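Local atomic coordinates of PatF (Prochloron didemni, PDB entry 4BG2), a protein that probably acts as a prenyltransferase-like protein in the biosynthesis of patellamides, cyclic peptides of the cyanobactin family. Residues A[35-40]-A[121-126]; A[54-59]-A[258-263]; A[114-119]-A[136-141]; A[145-150]-A[168-173]; A[279-284]-A[291-296]. All blocks are in the same frame, centred on the assembly; numbering follows the deposited sequence.

Contact 1 (A[35-40]-A[121-126]); sequences PLFEEA and IGVHLG
The carbonyl oxygen of Ile121 lies in the plane of the Phe37 ring, at its edge, where two ring carbons meet it. CZ of Phe37 is 3.6 Å from Ile121 O, and CE1 is almost as close. CG of Phe37, anti to the backbone N (chi1 -176°), is set beside Val123, 3.6 Å from its CG2. CE1 also comes within 3.6 Å of Gly122 CA. Over one face sits the CG2 methyl of Val123, a CH-pi contact 3.9 Å from the ring centroid and displaced toward the rim. This is helix-on-barrel packing: helix 34-42 runs nearly antiparallel to the strand at 165°, with the short axes 9.3 Å apart. Tyr66 and Val68 of the neighbouring strand 60-70 also touch Phe37. One turn further along the helix, Ala40 CB meets the CD1 methyl of Ile121 at 4.1 Å, and the same methyl lies 4.1 Å from Phe37 CE1. An alanine at Phe37 would probably open a gap between helix and strand, leaving Val123 CG2 without the ring it covers. The other methyl of the valine, Val123 CG1, lies 3.8 Å from Phe37 CD1.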
# COMPACT_ATOMS: atom_id res chain seq x y z
N PRO A 35 9.39 -0.18 16.39
CA PRO A 35 9.28 -1.24 17.41
C PRO A 35 7.86 -1.66 17.75
O PRO A 35 7.57 -2.86 17.83
CB PRO A 35 9.98 -0.63 18.64
CG PRO A 35 10.95 0.34 18.07
CD PRO A 35 10.30 0.91 16.83
N LEU A 36 6.97 -0.69 17.96
CA LEU A 36 5.54 -0.98 18.20
C LEU A 36 4.92 -1.76 17.04
O LEU A 36 4.12 -2.68 17.25
CB LEU A 36 4.74 0.31 18.39
CG LEU A 36 4.70 0.98 19.76
CD1 LEU A 36 4.04 2.34 19.64
CD2 LEU A 36 3.95 0.10 20.75
N PHE A 37 5.25 -1.38 15.81
CA PHE A 37 4.69 -2.06 14.66
C PHE A 37 5.09 -3.53 14.60
O PHE A 37 4.27 -4.41 14.29
CB PHE A 37 5.14 -1.37 13.39
CG PHE A 37 4.54 -1.95 12.17
CD1 PHE A 37 3.16 -1.84 11.95
CD2 PHE A 37 5.31 -2.64 11.27
CE1 PHE A 37 2.59 -2.37 10.82
CE2 PHE A 37 4.73 -3.19 10.14
CZ PHE A 37 3.38 -3.05 9.92
N GLU A 38 6.34 -3.81 14.95
CA GLU A 38 6.85 -5.17 14.97
C GLU A 38 6.04 -6.02 15.96
O GLU A 38 5.65 -7.15 15.65
CB GLU A 38 8.34 -5.18 15.33
CG GLU A 38 9.24 -4.58 14.24
CD GLU A 38 10.73 -4.55 14.61
OE1 GLU A 38 11.10 -4.94 15.74
OE2 GLU A 38 11.56 -4.15 13.76
N GLU A 39 5.77 -5.47 17.14
CA GLU A 39 4.95 -6.16 18.11
C GLU A 39 3.55 -6.38 17.56
O GLU A 39 2.96 -7.45 17.73
CB GLU A 39 4.90 -5.39 19.44
CG GLU A 39 6.26 -5.26 20.10
CD GLU A 39 6.27 -4.41 21.36
OE1 GLU A 39 5.74 -3.27 21.36
OE2 GLU A 39 6.85 -4.88 22.37
N ALA A 40 3.00 -5.38 16.87
CA ALA A 40 1.63 -5.51 16.37
C ALA A 40 1.46 -6.64 15.34
O ALA A 40 0.49 -7.41 15.39
CB ALA A 40 1.14 -4.20 15.80
N ILE A 121 -2.40 -3.49 8.15
CA ILE A 121 -1.86 -2.45 8.99
C ILE A 121 -0.47 -2.13 8.49
O ILE A 121 0.27 -3.00 8.04
CB ILE A 121 -1.81 -2.82 10.50
CG1 ILE A 121 -1.13 -4.14 10.74
CG2 ILE A 121 -3.22 -2.87 11.08
CD1 ILE A 121 -0.70 -4.35 12.16
N GLY A 122 -0.10 -0.88 8.63
CA GLY A 122 1.15 -0.43 8.14
C GLY A 122 1.59 0.84 8.77
O GLY A 122 0.78 1.57 9.36
N VAL A 123 2.89 1.09 8.65
CA VAL A 123 3.51 2.31 9.08
C VAL A 123 4.47 2.78 7.99
O VAL A 123 5.18 1.97 7.38
CB VAL A 123 4.31 2.17 10.40
CG1 VAL A 123 3.37 1.96 11.55
CG2 VAL A 123 5.35 1.06 10.34
N HIS A 124 4.53 4.09 7.80
CA HIS A 124 5.53 4.73 6.98
C HIS A 124 6.30 5.74 7.83
O HIS A 124 5.76 6.78 8.23
CB HIS A 124 4.90 5.45 5.78
CG HIS A 124 4.11 4.55 4.86
ND1 HIS A 124 3.25 5.04 3.92
CD2 HIS A 124 4.07 3.20 4.75
CE1 HIS A 124 2.72 4.03 3.24
NE2 HIS A 124 3.17 2.90 3.76
N LEU A 125 7.56 5.42 8.10
CA LEU A 125 8.49 6.32 8.77
C LEU A 125 8.86 7.46 7.83
O LEU A 125 9.21 7.20 6.70
CB LEU A 125 9.78 5.56 9.14
CG LEU A 125 10.56 5.81 10.42
CD1 LEU A 125 9.63 6.18 11.57
CD2 LEU A 125 11.41 4.59 10.78
N GLY A 126 8.76 8.71 8.29
CA GLY A 126 9.26 9.86 7.54
C GLY A 126 10.61 10.29 8.08
O GLY A 126 11.16 9.66 8.98

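Contact 2 (A[54-59]-A[258-263]); sequences CQVEGD and TFNSLG
The end of strand 48-57 and the turn at Gly58 and Asp59 approach the start of helix 261-272, with CA of Asp59 6.7 Å from CA of Leu262. Gly58 has a positive phi (64°) and presents its carbonyl to the helix end. Here the end of a barrel strand meets a helix N terminus, and Asn260 is the N-cap. With CG held between the backbone N and the carbonyl carbon (chi1 68°), OD1 of Asn260 accepts from Gly263 N at 3.0 Å, the donor lying nearly along the C=O axis. The other branch, ND2, comes within 2.7 Å of Gly58 O at an angle too poor for a hydrogen bond; it is bonded instead to Glu294 OE1. An alanine at Asn260 would probably leave Gly263 N without its side-chain cap and Glu294 OE1 without its amide partner. Val56 passes alongside the amide, its CG1 3.6 Å from Asn260 ND2, and the same methyl reaches Leu262 CB. Leu262 continues toward the turn, where its CD1 is 3.5 Å from Asp59 C. Beside it, a water takes a hydrogen bond from Leu262 N and gives others to Gly58 O and to Asp59 OD1, the last at 2.9 Å.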
# COMPACT_ATOMS: atom_id res chain seq x y z
N CYS A 54 10.43 1.33 -0.45
CA CYS A 54 11.32 2.46 -0.32
C CYS A 54 10.79 3.58 -1.16
O CYS A 54 10.54 3.41 -2.36
CB CYS A 54 12.72 2.11 -0.78
SG CYS A 54 13.50 0.83 0.22
N GLN A 55 10.57 4.73 -0.54
CA GLN A 55 10.21 5.94 -1.28
C GLN A 55 11.50 6.63 -1.63
O GLN A 55 12.29 6.97 -0.75
CB GLN A 55 9.33 6.85 -0.46
CG GLN A 55 8.91 8.13 -1.16
CD GLN A 55 7.78 8.81 -0.43
OE1 GLN A 55 7.98 9.40 0.63
NE2 GLN A 55 6.57 8.70 -0.97
N VAL A 56 11.70 6.84 -2.93
CA VAL A 56 12.90 7.49 -3.42
C VAL A 56 12.59 8.90 -3.92
O VAL A 56 11.62 9.12 -4.65
CB VAL A 56 13.53 6.67 -4.56
CG1 VAL A 56 14.73 7.40 -5.14
CG2 VAL A 56 13.93 5.28 -4.04
N GLU A 57 13.48 9.84 -3.57
CA GLU A 57 13.32 11.22 -3.99
C GLU A 57 14.71 11.77 -4.34
O GLU A 57 15.44 12.24 -3.47
CB GLU A 57 12.64 12.03 -2.88
CG GLU A 57 11.58 12.99 -3.38
CD GLU A 57 10.82 13.67 -2.25
OE1 GLU A 57 11.30 14.73 -1.80
OE2 GLU A 57 9.74 13.15 -1.85
N GLY A 58 15.07 11.63 -5.61
CA GLY A 58 16.41 11.94 -6.05
C GLY A 58 17.42 11.01 -5.39
O GLY A 58 17.42 9.80 -5.66
N ASP A 59 18.25 11.57 -4.53
CA ASP A 59 19.22 10.76 -3.79
C ASP A 59 18.81 10.52 -2.33
O ASP A 59 19.60 10.03 -1.55
CB ASP A 59 20.62 11.36 -3.88
CG ASP A 59 21.25 11.17 -5.27
OD1 ASP A 59 21.18 10.05 -5.82
OD2 ASP A 59 21.79 12.14 -5.81
N THR A 258 13.48 2.62 -16.13
CA THR A 258 14.88 2.95 -15.91
C THR A 258 14.97 3.77 -14.63
O THR A 258 14.25 4.75 -14.46
CB THR A 258 15.44 3.78 -17.09
OG1 THR A 258 15.21 3.08 -18.30
CG2 THR A 258 16.93 4.05 -16.93
N PHE A 259 15.85 3.36 -13.73
CA PHE A 259 15.91 3.94 -12.40
C PHE A 259 17.12 4.83 -12.24
O PHE A 259 18.14 4.64 -12.91
CB PHE A 259 16.00 2.85 -11.33
CG PHE A 259 14.87 1.84 -11.37
CD1 PHE A 259 13.61 2.17 -10.92
CD2 PHE A 259 15.10 0.54 -11.82
CE1 PHE A 259 12.58 1.23 -10.93
CE2 PHE A 259 14.08 -0.41 -11.83
CZ PHE A 259 12.82 -0.06 -11.39
N ASN A 260 17.02 5.80 -11.32
CA ASN A 260 18.20 6.46 -10.80
C ASN A 260 19.01 5.43 -10.00
O ASN A 260 18.63 4.27 -9.93
CB ASN A 260 17.83 7.71 -9.99
CG ASN A 260 17.10 7.39 -8.70
OD1 ASN A 260 16.89 6.23 -8.35
ND2 ASN A 260 16.77 8.43 -7.94
N SER A 261 20.12 5.84 -9.43
CA SER A 261 21.02 4.90 -8.76
C SER A 261 20.37 4.17 -7.58
O SER A 261 20.54 2.96 -7.40
CB SER A 261 22.25 5.66 -8.29
OG SER A 261 22.99 4.87 -7.40
N LEU A 262 19.62 4.91 -6.77
CA LEU A 262 18.91 4.30 -5.65
C LEU A 262 17.90 3.23 -6.08
O LEU A 262 17.73 2.23 -5.38
CB LEU A 262 18.22 5.37 -4.82
CG LEU A 262 19.10 6.15 -3.84
CD1 LEU A 262 18.27 7.20 -3.12
CD2 LEU A 262 19.78 5.20 -2.85
N GLY A 263 17.24 3.42 -7.22
CA GLY A 263 16.30 2.43 -7.75
C GLY A 263 17.02 1.15 -8.17
O GLY A 263 16.50 0.04 -7.99
O HOH W 1 19.38 7.93 -6.57

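Contact 3 (A[114-119]-A[136-141]); sequences RKIINN and LYIHIK
Asn118 and His139 lie side by side and point the same way, their amide and imidazole planes 82° apart. OD1 of Asn118 sits at the edge of the ring, in its plane, 3.3 Å from His139 CD2. The contact buries this oxygen, and it has no hydrogen-bonding partner in the model. The pair marks a classic beta bulge in the hairpin of strands 116-124 and 133-140, two neighbours in the antiparallel barrel: Ile117 and Asn118 both face His139. The backbone of His139 is bonded at both its N and its O: Ile117 N donates to His139 O at 2.8 Å, and His139 N donates to Asn118 O at 2.9 Å. Ile116, Asn119, Ile138 and Ile140 share the other face of the sheet, where helices 79-91 and 101-110 pack. There the CG2 methyls of Ile116 and Ile138 meet at 3.6 Å, and Ile138 CD1 lies 3.7 Å from Asn119 CB. The amide oxygen of Asn119 is hydrogen-bonded to Ser79. Past the strand ends, Lys141 N donates almost straight (177°) to Lys115 O. The side chain of Lys141, extended beyond CG, runs by Ile117 CG1 and delivers NZ to Arg114 O at 2.9 Å, tilted 33° from the carbonyl plane.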
# COMPACT_ATOMS: atom_id res chain seq x y z
N ARG A 114 -20.10 -7.61 3.63
CA ARG A 114 -19.57 -8.91 3.20
C ARG A 114 -18.77 -8.77 1.90
O ARG A 114 -18.46 -9.76 1.25
CB ARG A 114 -20.72 -9.90 2.96
CG ARG A 114 -21.63 -10.11 4.15
CD ARG A 114 -22.77 -11.08 3.83
NE ARG A 114 -23.87 -11.01 4.80
CZ ARG A 114 -24.79 -11.97 4.98
NH1 ARG A 114 -24.78 -13.09 4.25
NH2 ARG A 114 -25.74 -11.81 5.89
N LYS A 115 -18.42 -7.54 1.53
CA LYS A 115 -17.68 -7.27 0.29
C LYS A 115 -16.24 -6.83 0.50
O LYS A 115 -15.58 -6.41 -0.45
CB LYS A 115 -18.45 -6.23 -0.49
CG LYS A 115 -19.86 -6.70 -0.83
CD LYS A 115 -20.73 -5.57 -1.31
CE LYS A 115 -22.08 -6.06 -1.76
NZ LYS A 115 -22.69 -5.00 -2.59
N ILE A 116 -15.76 -6.96 1.73
CA ILE A 116 -14.43 -6.56 2.12
C ILE A 116 -13.64 -7.81 2.53
O ILE A 116 -14.12 -8.63 3.32
CB ILE A 116 -14.47 -5.52 3.28
CG1 ILE A 116 -15.18 -4.26 2.82
CG2 ILE A 116 -13.06 -5.16 3.74
CD1 ILE A 116 -15.47 -3.25 3.91
N ILE A 117 -12.44 -7.95 1.97
CA ILE A 117 -11.56 -9.07 2.29
C ILE A 117 -10.90 -8.83 3.64
O ILE A 117 -10.96 -9.68 4.53
CB ILE A 117 -10.44 -9.26 1.23
CG1 ILE A 117 -11.05 -9.61 -0.13
CG2 ILE A 117 -9.49 -10.37 1.65
CD1 ILE A 117 -10.06 -9.57 -1.28
N ASN A 118 -10.27 -7.68 3.79
CA ASN A 118 -9.54 -7.35 5.00
C ASN A 118 -9.14 -5.91 4.98
O ASN A 118 -9.38 -5.20 3.99
CB ASN A 118 -8.30 -8.23 5.17
CG ASN A 118 -7.23 -7.98 4.10
OD1 ASN A 118 -6.99 -6.86 3.65
ND2 ASN A 118 -6.53 -9.03 3.74
N ASN A 119 -8.53 -5.49 6.06
CA ASN A 119 -7.68 -4.30 6.06
C ASN A 119 -6.25 -4.72 6.41
O ASN A 119 -6.05 -5.76 7.00
CB ASN A 119 -8.20 -3.24 7.01
CG ASN A 119 -8.14 -3.68 8.46
OD1 ASN A 119 -9.07 -4.32 8.97
ND2 ASN A 119 -7.05 -3.36 9.12
N LEU A 136 -3.27 2.40 6.32
CA LEU A 136 -4.25 1.34 6.41
C LEU A 136 -4.95 1.20 5.06
O LEU A 136 -5.52 2.16 4.56
CB LEU A 136 -5.29 1.67 7.48
CG LEU A 136 -4.74 1.98 8.88
CD1 LEU A 136 -5.79 2.62 9.77
CD2 LEU A 136 -4.20 0.75 9.58
N TYR A 137 -4.92 -0.01 4.50
CA TYR A 137 -5.59 -0.24 3.25
C TYR A 137 -6.77 -1.18 3.49
O TYR A 137 -6.63 -2.16 4.21
CB TYR A 137 -4.63 -0.89 2.24
CG TYR A 137 -3.59 0.06 1.70
CD1 TYR A 137 -3.95 1.05 0.79
CD2 TYR A 137 -2.24 -0.04 2.06
CE1 TYR A 137 -3.01 1.92 0.26
CE2 TYR A 137 -1.30 0.83 1.53
CZ TYR A 137 -1.70 1.81 0.63
OH TYR A 137 -0.80 2.68 0.09
N ILE A 138 -7.89 -0.88 2.86
CA ILE A 138 -9.02 -1.78 2.80
C ILE A 138 -8.97 -2.48 1.44
O ILE A 138 -9.01 -1.83 0.40
CB ILE A 138 -10.36 -1.01 2.90
CG1 ILE A 138 -10.36 -0.05 4.09
CG2 ILE A 138 -11.55 -1.96 2.94
CD1 ILE A 138 -10.35 -0.70 5.42
N HIS A 139 -8.94 -3.81 1.45
CA HIS A 139 -8.99 -4.59 0.22
C HIS A 139 -10.39 -5.13 -0.02
O HIS A 139 -10.92 -5.87 0.79
CB HIS A 139 -7.99 -5.73 0.28
CG HIS A 139 -6.59 -5.26 0.24
ND1 HIS A 139 -6.01 -4.76 -0.91
CD2 HIS A 139 -5.63 -5.20 1.20
CE1 HIS A 139 -4.75 -4.43 -0.65
NE2 HIS A 139 -4.51 -4.67 0.62
N ILE A 140 -10.96 -4.74 -1.16
CA ILE A 140 -12.34 -5.02 -1.50
C ILE A 140 -12.38 -6.27 -2.37
O ILE A 140 -11.44 -6.51 -3.12
CB ILE A 140 -12.92 -3.81 -2.26
CG1 ILE A 140 -12.85 -2.56 -1.38
CG2 ILE A 140 -14.35 -4.06 -2.69
CD1 ILE A 140 -12.96 -1.27 -2.16
N LYS A 141 -13.45 -7.06 -2.25
CA LYS A 141 -13.60 -8.27 -3.06
C LYS A 141 -13.79 -7.84 -4.51
O LYS A 141 -14.65 -7.02 -4.79
CB LYS A 141 -14.78 -9.11 -2.58
CG LYS A 141 -14.56 -9.73 -1.22
CD LYS A 141 -15.66 -10.71 -0.85
CE LYS A 141 -15.44 -11.29 0.53
NZ LYS A 141 -16.66 -12.00 1.03

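Contact 4 (A[145-150]-A[168-173])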
# COMPACT_ATOMS: atom_id res chain seq x y z
N ASP A 145 -20.23 -5.99 -6.50
CA ASP A 145 -20.59 -4.62 -6.84
C ASP A 145 -20.37 -3.81 -5.56
O ASP A 145 -21.07 -4.01 -4.57
CB ASP A 145 -22.04 -4.51 -7.31
CG ASP A 145 -22.52 -3.07 -7.44
OD1 ASP A 145 -21.68 -2.15 -7.63
OD2 ASP A 145 -23.75 -2.84 -7.38
N THR A 146 -19.37 -2.92 -5.59
CA THR A 146 -18.90 -2.28 -4.39
C THR A 146 -19.00 -0.76 -4.46
O THR A 146 -18.27 -0.05 -3.76
CB THR A 146 -17.46 -2.73 -4.07
OG1 THR A 146 -16.61 -2.50 -5.20
CG2 THR A 146 -17.47 -4.22 -3.75
N GLU A 147 -19.95 -0.28 -5.25
CA GLU A 147 -20.28 1.14 -5.32
C GLU A 147 -20.53 1.81 -3.96
O GLU A 147 -20.06 2.93 -3.76
CB GLU A 147 -21.48 1.40 -6.23
CG GLU A 147 -21.07 1.65 -7.66
CD GLU A 147 -22.13 2.35 -8.48
OE1 GLU A 147 -22.62 3.39 -8.03
OE2 GLU A 147 -22.45 1.87 -9.58
N GLU A 148 -21.24 1.14 -3.04
CA GLU A 148 -21.52 1.76 -1.74
C GLU A 148 -20.26 2.01 -0.89
O GLU A 148 -20.14 3.02 -0.19
CB GLU A 148 -22.60 1.00 -0.95
CG GLU A 148 -22.17 -0.26 -0.20
CD GLU A 148 -22.17 -1.51 -1.06
OE1 GLU A 148 -21.59 -1.48 -2.18
OE2 GLU A 148 -22.74 -2.54 -0.61
N LEU A 149 -19.28 1.10 -0.98
CA LEU A 149 -18.00 1.30 -0.29
C LEU A 149 -17.27 2.49 -0.89
O LEU A 149 -16.75 3.34 -0.18
CB LEU A 149 -17.11 0.05 -0.42
CG LEU A 149 -17.67 -1.27 0.09
CD1 LEU A 149 -16.63 -2.37 0.03
CD2 LEU A 149 -18.16 -1.10 1.51
N ALA A 150 -17.21 2.52 -2.23
CA ALA A 150 -16.49 3.55 -2.96
C ALA A 150 -17.13 4.91 -2.75
O ALA A 150 -16.42 5.90 -2.68
CB ALA A 150 -16.45 3.22 -4.45
N VAL A 168 -15.12 5.82 -12.93
CA VAL A 168 -13.97 4.94 -12.71
C VAL A 168 -13.82 4.65 -11.21
O VAL A 168 -13.63 3.50 -10.81
CB VAL A 168 -12.66 5.53 -13.26
CG1 VAL A 168 -11.49 4.66 -12.86
CG2 VAL A 168 -12.71 5.68 -14.79
N LEU A 169 -13.89 5.69 -10.40
CA LEU A 169 -13.73 5.53 -8.94
C LEU A 169 -14.90 4.76 -8.33
O LEU A 169 -14.70 3.90 -7.48
CB LEU A 169 -13.59 6.90 -8.26
CG LEU A 169 -12.41 7.73 -8.74
CD1 LEU A 169 -12.34 9.07 -8.05
CD2 LEU A 169 -11.10 6.97 -8.55
N LEU A 170 -16.12 5.06 -8.76
CA LEU A 170 -17.30 4.39 -8.19
C LEU A 170 -17.36 2.91 -8.57
O LEU A 170 -17.83 2.09 -7.77
CB LEU A 170 -18.59 5.09 -8.62
CG LEU A 170 -18.98 6.41 -7.94
CD1 LEU A 170 -20.26 6.96 -8.56
CD2 LEU A 170 -19.15 6.21 -6.44
N ARG A 171 -16.89 2.56 -9.77
CA ARG A 171 -17.04 1.20 -10.30
C ARG A 171 -15.80 0.30 -10.13
O ARG A 171 -15.97 -0.88 -9.87
CB ARG A 171 -17.40 1.24 -11.78
CG ARG A 171 -18.74 1.91 -12.13
CD ARG A 171 -19.94 1.27 -11.45
NE ARG A 171 -19.95 -0.19 -11.56
CZ ARG A 171 -20.81 -1.00 -10.93
NH1 ARG A 171 -21.77 -0.50 -10.15
NH2 ARG A 171 -20.72 -2.31 -11.08
N ASP A 172 -14.59 0.83 -10.27
CA ASP A 172 -13.37 -0.01 -10.28
C ASP A 172 -12.47 0.07 -9.04
O ASP A 172 -11.42 -0.58 -8.99
CB ASP A 172 -12.56 0.30 -11.54
CG ASP A 172 -13.25 -0.18 -12.83
OD1 ASP A 172 -14.27 -0.93 -12.76
OD2 ASP A 172 -12.76 0.18 -13.92
N THR A 173 -12.88 0.85 -8.03
CA THR A 173 -12.10 0.96 -6.78
C THR A 173 -12.03 -0.41 -6.15
O THR A 173 -13.04 -1.02 -5.82
CB THR A 173 -12.69 2.02 -5.82
OG1 THR A 173 -12.45 3.31 -6.37
CG2 THR A 173 -12.04 1.98 -4.44
O HOH W 2 -18.33 -1.85 -8.18
O HOH W 3 -16.22 -0.21 -6.50
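Asp145 begins the contact with a salt bridge from OD1 to Arg171 NH1 at 3.0 Å, the carboxylate and guanidinium planes 35° apart. The same oxygen weakly accepts from Glu147 N. At the N-cap residue Thr146 two waters fill in between the segments. One accepts from Thr146 N and donates to Arg171 O at 3.1 Å, while lying over the centre of one face of the Arg171 guanidinium. The second is 2.7 Å from Thr146 OG1 and donates to Leu170 O; OG1 is also bonded to Lys204. Glu147 supplies the other anion of the network: through its anti lone pair, OE2 takes an N-H of Arg171 NH1 in the guanidinium plane, with the two planes 87° apart. The modelled separation is so short that its exact value is doubtful. Arg171 reaches back to both acids because its chain bends at chi2 (-58°) and again at chi3, and two carboxylates on NH1 would probably favour its positive charge. The other oxygen of Glu147 pairs with Arg151, and its CG packs 3.3 Å from Leu170 O. Ala150 turns its methyl to the second segment, with CB 3.6 Å from Leu169 O and 4.2 Å from Thr173 CB. Helix 147-157 thus packs against the end of helix 163-172 where strand 173-181 begins, and Thr146, Leu149 and Thr173 all rest on Ile140 of strand 133-140.

Contact 5 (A[279-284]-A[291-296]); sequences VAIAVT and SRLENF
Val283 reaches from strand 276-284 to the start of strand 295-303, and its CB opens the contact 4.3 Å from Phe296 CB. Beyond CB the side chain forks. CG2, anti to the backbone N, goes to the other segment, where it lies 3.9 Å from Asn295 O and 4.0 Å from Leu293 CD2. Leu293 and Val283 meet at about a right angle. The second methyl of Leu293, CD1, turns to Ile281, whose CG2 it approaches at 4.1 Å, and the two branches of one leucine therefore span two residues that lie on the same side of the strand. From the residue between them in sequence, Ala282 O comes 3.3 Å from Phe296 CA. The Phe296 ring leads away from the strand toward Val56 and Asn260, next to the seam where strands 48-57 and 295-303 pair. At Thr284 a water accepts from the backbone N at 3.1 Å and donates to Asn295 O at 2.6 Å. Thr284 OG1 caps Glu287 N in the short helix 285-288, and Glu287 in turn holds Glu294 N and the Asn295 amide. The two strands are antiparallel neighbours in the barrel, and backbone bonds join Ala282 to Cys297 and Ala280 to Tyr299. The contact is thus apolar where methyls of Ile281, Val283 and Leu293 meet, and polar where one water joins Thr284 N to Asn295 O, two groups with no direct bond between them.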
# COMPACT_ATOMS: atom_id res chain seq x y z
N VAL A 279 6.33 -7.43 -7.05
CA VAL A 279 6.90 -6.10 -6.85
C VAL A 279 5.97 -5.11 -7.50
O VAL A 279 5.12 -5.49 -8.29
CB VAL A 279 8.31 -5.95 -7.43
CG1 VAL A 279 9.22 -6.97 -6.76
CG2 VAL A 279 8.34 -6.18 -8.95
N ALA A 280 6.09 -3.85 -7.12
CA ALA A 280 5.33 -2.81 -7.76
C ALA A 280 6.11 -1.53 -7.75
O ALA A 280 6.79 -1.20 -6.79
CB ALA A 280 3.99 -2.61 -7.07
N ILE A 281 6.00 -0.79 -8.84
CA ILE A 281 6.51 0.54 -8.91
C ILE A 281 5.34 1.51 -8.86
O ILE A 281 4.39 1.38 -9.61
CB ILE A 281 7.30 0.77 -10.20
CG1 ILE A 281 8.44 -0.24 -10.29
CG2 ILE A 281 7.85 2.20 -10.25
CD1 ILE A 281 9.45 -0.16 -9.16
N ALA A 282 5.45 2.49 -7.97
CA ALA A 282 4.44 3.55 -7.85
C ALA A 282 5.08 4.85 -8.27
O ALA A 282 6.12 5.24 -7.72
CB ALA A 282 3.92 3.63 -6.41
N VAL A 283 4.45 5.50 -9.24
CA VAL A 283 5.02 6.65 -9.91
C VAL A 283 3.91 7.49 -10.54
O VAL A 283 2.89 6.96 -10.92
CB VAL A 283 6.10 6.17 -10.93
CG1 VAL A 283 5.50 5.32 -12.04
CG2 VAL A 283 6.87 7.34 -11.53
N THR A 284 4.08 8.80 -10.62
CA THR A 284 3.12 9.65 -11.33
C THR A 284 3.35 9.60 -12.85
O THR A 284 4.45 9.29 -13.32
CB THR A 284 3.20 11.11 -10.90
OG1 THR A 284 4.48 11.61 -11.24
CG2 THR A 284 2.95 11.27 -9.39
N SER A 291 13.55 10.55 -18.50
CA SER A 291 14.47 9.50 -18.98
C SER A 291 14.80 8.48 -17.88
O SER A 291 15.09 7.30 -18.15
CB SER A 291 15.76 10.12 -19.55
OG SER A 291 16.56 10.70 -18.52
N ARG A 292 14.76 8.94 -16.64
CA ARG A 292 15.13 8.12 -15.51
C ARG A 292 14.20 8.44 -14.35
O ARG A 292 13.85 9.61 -14.14
CB ARG A 292 16.58 8.47 -15.19
CG ARG A 292 17.32 7.51 -14.29
CD ARG A 292 18.77 7.97 -14.17
NE ARG A 292 19.50 7.65 -15.40
CZ ARG A 292 19.96 6.44 -15.73
NH1 ARG A 292 19.79 5.39 -14.92
NH2 ARG A 292 20.60 6.26 -16.88
N LEU A 293 13.77 7.40 -13.62
CA LEU A 293 12.91 7.60 -12.47
C LEU A 293 13.73 8.12 -11.31
O LEU A 293 14.67 7.46 -10.87
CB LEU A 293 12.20 6.30 -12.08
CG LEU A 293 11.17 5.75 -13.06
CD1 LEU A 293 10.41 4.62 -12.39
CD2 LEU A 293 10.23 6.83 -13.56
N GLU A 294 13.37 9.31 -10.83
CA GLU A 294 14.02 9.94 -9.68
C GLU A 294 13.09 9.97 -8.46
O GLU A 294 13.55 9.96 -7.31
CB GLU A 294 14.43 11.37 -10.05
CG GLU A 294 15.58 11.45 -11.07
CD GLU A 294 16.99 11.35 -10.47
OE1 GLU A 294 17.18 11.20 -9.22
OE2 GLU A 294 17.95 11.42 -11.26
N ASN A 295 11.78 10.05 -8.72
CA ASN A 295 10.78 10.19 -7.70
C ASN A 295 9.73 9.09 -7.86
O ASN A 295 8.94 9.12 -8.81
CB ASN A 295 10.14 11.56 -7.78
CG ASN A 295 11.14 12.67 -7.58
OD1 ASN A 295 11.66 12.84 -6.48
ND2 ASN A 295 11.43 13.43 -8.64
N PHE A 296 9.75 8.13 -6.95
CA PHE A 296 8.93 6.93 -7.08
C PHE A 296 8.98 6.13 -5.80
O PHE A 296 9.81 6.38 -4.94
CB PHE A 296 9.40 6.03 -8.25
CG PHE A 296 10.79 5.51 -8.09
CD1 PHE A 296 11.88 6.31 -8.44
CD2 PHE A 296 11.02 4.24 -7.59
CE1 PHE A 296 13.17 5.84 -8.27
CE2 PHE A 296 12.31 3.78 -7.40
CZ PHE A 296 13.38 4.57 -7.77
O HOH W 4 6.36 9.71 -8.80

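Overall arrangement
From the N terminus, helix 34-42 opens contact 1, which strand 116-124 closes; strand 48-57 opens contact 2 in between, which closes only at 258-263, and the two loops cross. Contact 3, a hairpin, also crosses contact 1, since strand 116-124 serves both. Contact 4 follows contact 3 directly, tying helices 147-157 and 163-172 beside the hairpin, where Lys115 is hydrogen-bonded to the backbone oxygen of Asp145 and salt-bridged to Glu148. Contacts 3 and 4 fall within the long span that contact 2 encloses. Contact 5 comes last and sits about 8 Å, centre to centre, from contact 2, joined to it by the pairing of Val56 with Phe296, where the first and last strands close the barrel.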